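Local structure of orotidine 5'-phosphate decarboxylase (Pyrococcus horikoshii, 2CZD) at residues A128-P133 with R152-I157; G11-I15 with I42-L46. The protein probably catalyses the decarboxylation of orotidine 5'-monophosphate to UMP, the last step of de novo UMP synthesis. The contacts are given in a common frame with arbitrary orientation. Numbering follows the deposited sequence.

Overall arrangement
Both contacts belong to one TIM barrel, a closed sheet of eight parallel strands with helices outside. They follow one another along the chain: contact 2 (11-15 with 42-46) is complete before contact 1 (128-133 with 152-157) begins. Contact 2 joins helix 11-21, which follows strand 2-5, to helix 41-50, which precedes strand 53-60. Contact 1 joins the C-terminal end of helix 121-131 to the loop between helix 144-150 and strand 158-161. Their centres are 32 Å apart, on opposite sides of the chain's centre, and their nearest atoms are about 18 Å apart. Each therefore packs its own part of the barrel's outer layer, without touching the other.

Contact 1: residues A128-P133 with R152-I157; sequences ANEIEP and RLKEGI
Residues 128-131 are the last of helix 121-131; E132 is the first residue to leave it, with positive phi (56/62). E132 N still bonds to A128 O at 2.8 Å. P133 is extended (-72/173). Residues 152-157 have no regular structure up to a type II beta turn from K154 to I157, closed by I157 N to K154 O at 3.2 Å. G156 takes its third position, with phi/psi 103/-27. The nearest CA pairs are N129-K154, 5.5 Å, and E132-I157, 6.3 Å.

N129 (chi1 m, chi2 -16°) is the polar centre. Its amide spans the loop backbone: K154 N donates to N129 OD1 at 2.7 Å, and N129 ND2 donates to R152 O at 3.0 Å. Both bonds are nearly straight. I157 (chi1 m, chi2 t) points toward the helix end. Its CD1 lies 3.4 Å from A128 O and 4.0 Å from P133 CD. L153 (t, p) brings CD1 to 4.2 Å from A128 CB. At the exposed edge, E132 OE1 and K154 NZ stay 4.1 Å apart, beyond a salt bridge. A water lies 2.8 Å from P133 O and, more weakly bound, 3.3 Å from G156 O, between the two backbones.

This is helix-end to loop packing between successive units of the TIM barrel. Inward, A128 and L153 touch V136 of strand 135-137, while P133 meets I102 and M104 of strand 101-105.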
loop_
_atom_site.group_PDB
_atom_site.type_symbol
_atom_site.label_atom_id
_atom_site.label_comp_id
_atom_site.label_asym_id
_atom_site.label_seq_id
_atom_site.Cartn_x
_atom_site.Cartn_y
_atom_site.Cartn_z
ATOM N N ALA B 128 5.664 -16.559 6.880
ATOM C CA ALA B 128 4.251 -16.938 6.923
ATOM C C ALA B 128 4.069 -18.193 7.812
ATOM O O ALA B 128 3.098 -18.311 8.540
ATOM C CB ALA B 128 3.732 -17.210 5.508
ATOM N N ASN B 129 5.005 -19.134 7.757
ATOM C CA ASN B 129 4.865 -20.320 8.596
ATOM C C ASN B 129 4.903 -19.957 10.084
ATOM O O ASN B 129 4.237 -20.594 10.901
ATOM C CB ASN B 129 5.960 -21.326 8.260
ATOM C CG ASN B 129 5.719 -22.011 6.939
ATOM O OD1 ASN B 129 4.604 -21.970 6.403
ATOM N ND2 ASN B 129 6.750 -22.659 6.415
ATOM N N GLU B 130 5.666 -18.925 10.431
ATOM C CA GLU B 130 5.778 -18.492 11.819
ATOM C C GLU B 130 4.504 -17.781 12.251
ATOM O O GLU B 130 3.945 -18.052 13.321
ATOM C CB GLU B 130 6.941 -17.502 11.988
ATOM C CG GLU B 130 8.353 -18.057 11.834
ATOM C CD GLU B 130 9.431 -16.977 12.041
ATOM O OE1 GLU B 130 10.624 -17.288 11.849
ATOM O OE2 GLU B 130 9.095 -15.815 12.395
ATOM N N ILE B 131 4.036 -16.871 11.402
ATOM C CA ILE B 131 2.867 -16.068 11.720
ATOM C C ILE B 131 1.529 -16.791 11.609
ATOM O O ILE B 131 0.593 -16.492 12.354
ATOM C CB ILE B 131 2.870 -14.785 10.847
ATOM C CG1 ILE B 131 3.966 -13.838 11.365
ATOM C CG2 ILE B 131 1.502 -14.088 10.887
ATOM C CD1 ILE B 131 4.143 -12.578 10.555
ATOM N N GLU B 132 1.461 -17.766 10.702
ATOM C CA GLU B 132 0.243 -18.532 10.448
ATOM C C GLU B 132 -0.970 -17.654 10.083
ATOM O O GLU B 132 -1.967 -17.595 10.807
ATOM C CB GLU B 132 -0.093 -19.468 11.626
ATOM C CG GLU B 132 1.001 -20.480 11.903
ATOM C CD GLU B 132 0.719 -21.362 13.121
ATOM O OE1 GLU B 132 1.563 -22.232 13.413
ATOM O OE2 GLU B 132 -0.322 -21.179 13.795
ATOM N N PRO B 133 -0.870 -16.915 8.966
ATOM C CA PRO B 133 -1.974 -16.064 8.504
ATOM C C PRO B 133 -3.065 -17.004 7.963
ATOM O O PRO B 133 -2.859 -18.216 7.856
ATOM C CB PRO B 133 -1.346 -15.274 7.352
ATOM C CG PRO B 133 -0.394 -16.297 6.756
ATOM C CD PRO B 133 0.252 -16.887 8.008
ATOM N N ARG B 152 6.222 -25.884 0.725
ATOM C CA ARG B 152 7.020 -25.200 1.739
ATOM C C ARG B 152 6.185 -24.555 2.833
ATOM O O ARG B 152 6.707 -24.196 3.891
ATOM C CB ARG B 152 7.882 -24.131 1.058
ATOM C CG ARG B 152 8.943 -24.744 0.176
ATOM C CD ARG B 152 9.530 -23.776 -0.824
ATOM N NE ARG B 152 10.618 -24.448 -1.529
ATOM C CZ ARG B 152 10.459 -25.432 -2.415
ATOM N NH1 ARG B 152 11.528 -25.990 -2.979
ATOM N NH2 ARG B 152 9.244 -25.844 -2.774
ATOM N N LEU B 153 4.888 -24.433 2.571
ATOM C CA LEU B 153 3.956 -23.775 3.477
ATOM C C LEU B 153 3.298 -24.695 4.494
ATOM O O LEU B 153 2.824 -25.782 4.150
ATOM C CB LEU B 153 2.869 -23.066 2.651
ATOM C CG LEU B 153 1.883 -22.118 3.356
ATOM C CD1 LEU B 153 2.594 -20.833 3.798
ATOM C CD2 LEU B 153 0.772 -21.746 2.363
ATOM N N LYS B 154 3.263 -24.253 5.752
ATOM C CA LYS B 154 2.646 -25.051 6.812
ATOM C C LYS B 154 1.173 -25.371 6.515
ATOM O O LYS B 154 0.406 -24.529 6.025
ATOM C CB LYS B 154 2.745 -24.302 8.147
ATOM C CG LYS B 154 2.393 -25.131 9.370
ATOM C CD LYS B 154 2.240 -24.228 10.589
ATOM C CE LYS B 154 3.511 -23.488 10.896
ATOM N NZ LYS B 154 4.537 -24.384 11.486
ATOM N N GLU B 155 0.769 -26.603 6.815
ATOM C CA GLU B 155 -0.616 -26.988 6.595
ATOM C C GLU B 155 -1.461 -26.110 7.507
ATOM O O GLU B 155 -1.025 -25.696 8.591
ATOM C CB GLU B 155 -0.829 -28.467 6.934
ATOM C CG GLU B 155 -0.469 -28.814 8.370
ATOM C CD GLU B 155 0.965 -29.286 8.547
ATOM O OE1 GLU B 155 1.867 -28.883 7.773
ATOM O OE2 GLU B 155 1.200 -30.075 9.491
ATOM N N GLY B 156 -2.674 -25.828 7.077
ATOM C CA GLY B 156 -3.507 -24.959 7.868
ATOM C C GLY B 156 -3.517 -23.584 7.240
ATOM O O GLY B 156 -4.463 -22.836 7.453
ATOM N N ILE B 157 -2.453 -23.232 6.511
ATOM C CA ILE B 157 -2.443 -21.935 5.838
ATOM C C ILE B 157 -2.934 -22.174 4.419
ATOM O O ILE B 157 -2.379 -23.019 3.711
ATOM C CB ILE B 157 -1.023 -21.314 5.787
ATOM C CG1 ILE B 157 -0.474 -21.181 7.217
ATOM C CG2 ILE B 157 -1.081 -19.918 5.108
ATOM C CD1 ILE B 157 0.985 -20.733 7.299
HETATM O O HOH W 1 -3.491 -20.425 9.529
#

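Contact 2: residues G11-I15 with I42-L46; sequences GERAI and IIRRL
I15 (chi1 m, chi2 t) reaches across to helix 41-50, where its CD1 lies 4.2 Å from I42 CD1 and only 3.1 Å from R45 NH2. Its CG1 packs 3.9 Å from L46 CD2. Both segments are helical. Their axes approach to 10.8 Å and run in roughly the same direction, with a signed crossing angle of -32°. The nearest CA pairs are G11-I42, 7.1 Å, and I15-L46, 6.2 Å. G11 has no side chain, and its CA sits 4.1 Å from I42 CD1 (I42 is t, p). R45 (m, t, p) points toward helix 11-21. E12 (m, m) starts away from helix 41-50 but turns back. R45 NH2 and E12 OE2 form a very short salt bridge of 2.5 Å, at the guanidinium edge. Such near-parallel helix packing belongs to the outer layer of a TIM barrel; L46 also touches I54 of strand 53-60. The chemistry implies two kinds of joint: buried I15, I42 and L46 hold the helices by apolar packing inside, and E12-R45 pairs charges at the exposed edge.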
loop_
_atom_site.group_PDB
_atom_site.type_symbol
_atom_site.label_atom_id
_atom_site.label_comp_id
_atom_site.label_asym_id
_atom_site.label_seq_id
_atom_site.Cartn_x
_atom_site.Cartn_y
_atom_site.Cartn_z
ATOM N N GLY B 11 -19.710 1.672 -8.280
ATOM C CA GLY B 11 -20.376 1.132 -7.106
ATOM C C GLY B 11 -21.671 0.358 -7.284
ATOM O O GLY B 11 -21.773 -0.800 -6.864
ATOM N N GLU B 12 -22.676 0.991 -7.882
ATOM C CA GLU B 12 -23.954 0.326 -8.078
ATOM C C GLU B 12 -23.833 -0.945 -8.920
ATOM O O GLU B 12 -24.439 -1.963 -8.600
ATOM C CB GLU B 12 -24.962 1.276 -8.729
ATOM C CG GLU B 12 -25.347 2.460 -7.861
ATOM C CD GLU B 12 -25.924 2.041 -6.520
ATOM O OE1 GLU B 12 -26.876 1.231 -6.495
ATOM O OE2 GLU B 12 -25.428 2.529 -5.481
ATOM N N ARG B 13 -23.049 -0.887 -9.989
ATOM C CA ARG B 13 -22.884 -2.049 -10.850
ATOM C C ARG B 13 -22.143 -3.162 -10.117
ATOM O O ARG B 13 -22.503 -4.338 -10.212
ATOM C CB ARG B 13 -22.119 -1.670 -12.119
ATOM C CG ARG B 13 -22.168 -2.750 -13.188
ATOM C CD ARG B 13 -21.822 -2.179 -14.559
ATOM N NE ARG B 13 -20.385 -2.128 -14.805
ATOM C CZ ARG B 13 -19.655 -3.166 -15.201
ATOM N NH1 ARG B 13 -18.348 -3.027 -15.394
ATOM N NH2 ARG B 13 -20.235 -4.343 -15.412
ATOM N N ALA B 14 -21.104 -2.791 -9.378
ATOM C CA ALA B 14 -20.332 -3.783 -8.630
ATOM C C ALA B 14 -21.219 -4.580 -7.674
ATOM O O ALA B 14 -21.107 -5.804 -7.585
ATOM C CB ALA B 14 -19.218 -3.099 -7.860
ATOM N N ILE B 15 -22.102 -3.884 -6.961
ATOM C CA ILE B 15 -22.998 -4.522 -6.008
ATOM C C ILE B 15 -23.972 -5.456 -6.723
ATOM O O ILE B 15 -24.233 -6.563 -6.252
ATOM C CB ILE B 15 -23.767 -3.455 -5.191
ATOM C CG1 ILE B 15 -22.780 -2.701 -4.296
ATOM C CG2 ILE B 15 -24.859 -4.097 -4.362
ATOM C CD1 ILE B 15 -23.408 -1.542 -3.541
ATOM N N ILE B 42 -17.991 1.305 0.661
ATOM C CA ILE B 42 -18.423 0.365 -0.370
ATOM C C ILE B 42 -18.276 -1.029 0.247
ATOM O O ILE B 42 -18.991 -1.973 -0.101
ATOM C CB ILE B 42 -17.547 0.469 -1.674
ATOM C CG1 ILE B 42 -18.097 -0.445 -2.772
ATOM C CG2 ILE B 42 -16.105 0.035 -1.408
ATOM C CD1 ILE B 42 -19.468 -0.062 -3.274
ATOM N N ILE B 43 -17.334 -1.162 1.170
ATOM C CA ILE B 43 -17.139 -2.454 1.813
ATOM C C ILE B 43 -18.355 -2.817 2.678
ATOM O O ILE B 43 -18.814 -3.955 2.657
ATOM C CB ILE B 43 -15.864 -2.457 2.685
ATOM C CG1 ILE B 43 -14.634 -2.388 1.783
ATOM C CG2 ILE B 43 -15.794 -3.715 3.524
ATOM C CD1 ILE B 43 -13.338 -2.128 2.548
ATOM N N ARG B 44 -18.880 -1.850 3.426
ATOM C CA ARG B 44 -20.033 -2.136 4.272
ATOM C C ARG B 44 -21.259 -2.357 3.411
ATOM O O ARG B 44 -22.089 -3.222 3.716
ATOM C CB ARG B 44 -20.302 -1.008 5.274
ATOM C CG ARG B 44 -21.534 -1.255 6.177
ATOM C CD ARG B 44 -21.392 -2.488 7.107
ATOM N NE ARG B 44 -20.390 -2.305 8.165
ATOM C CZ ARG B 44 -19.895 -3.293 8.905
ATOM N NH1 ARG B 44 -20.306 -4.540 8.714
ATOM N NH2 ARG B 44 -18.978 -3.041 9.831
ATOM N N ARG B 45 -21.379 -1.586 2.334
ATOM C CA ARG B 45 -22.527 -1.747 1.444
ATOM C C ARG B 45 -22.515 -3.172 0.890
ATOM O O ARG B 45 -23.545 -3.860 0.883
ATOM C CB ARG B 45 -22.466 -0.751 0.284
ATOM C CG ARG B 45 -22.524 0.707 0.692
ATOM C CD ARG B 45 -22.236 1.606 -0.510
ATOM N NE ARG B 45 -23.143 1.302 -1.610
ATOM C CZ ARG B 45 -23.088 1.861 -2.814
ATOM N NH1 ARG B 45 -22.155 2.767 -3.091
ATOM N NH2 ARG B 45 -23.979 1.521 -3.739
ATOM N N LEU B 46 -21.345 -3.617 0.432
ATOM C CA LEU B 46 -21.206 -4.961 -0.108
ATOM C C LEU B 46 -21.526 -6.004 0.965
ATOM O O LEU B 46 -22.245 -6.973 0.699
ATOM C CB LEU B 46 -19.782 -5.181 -0.654
ATOM C CG LEU B 46 -19.415 -4.550 -2.009
ATOM C CD1 LEU B 46 -17.892 -4.562 -2.200
ATOM C CD2 LEU B 46 -20.119 -5.301 -3.140
#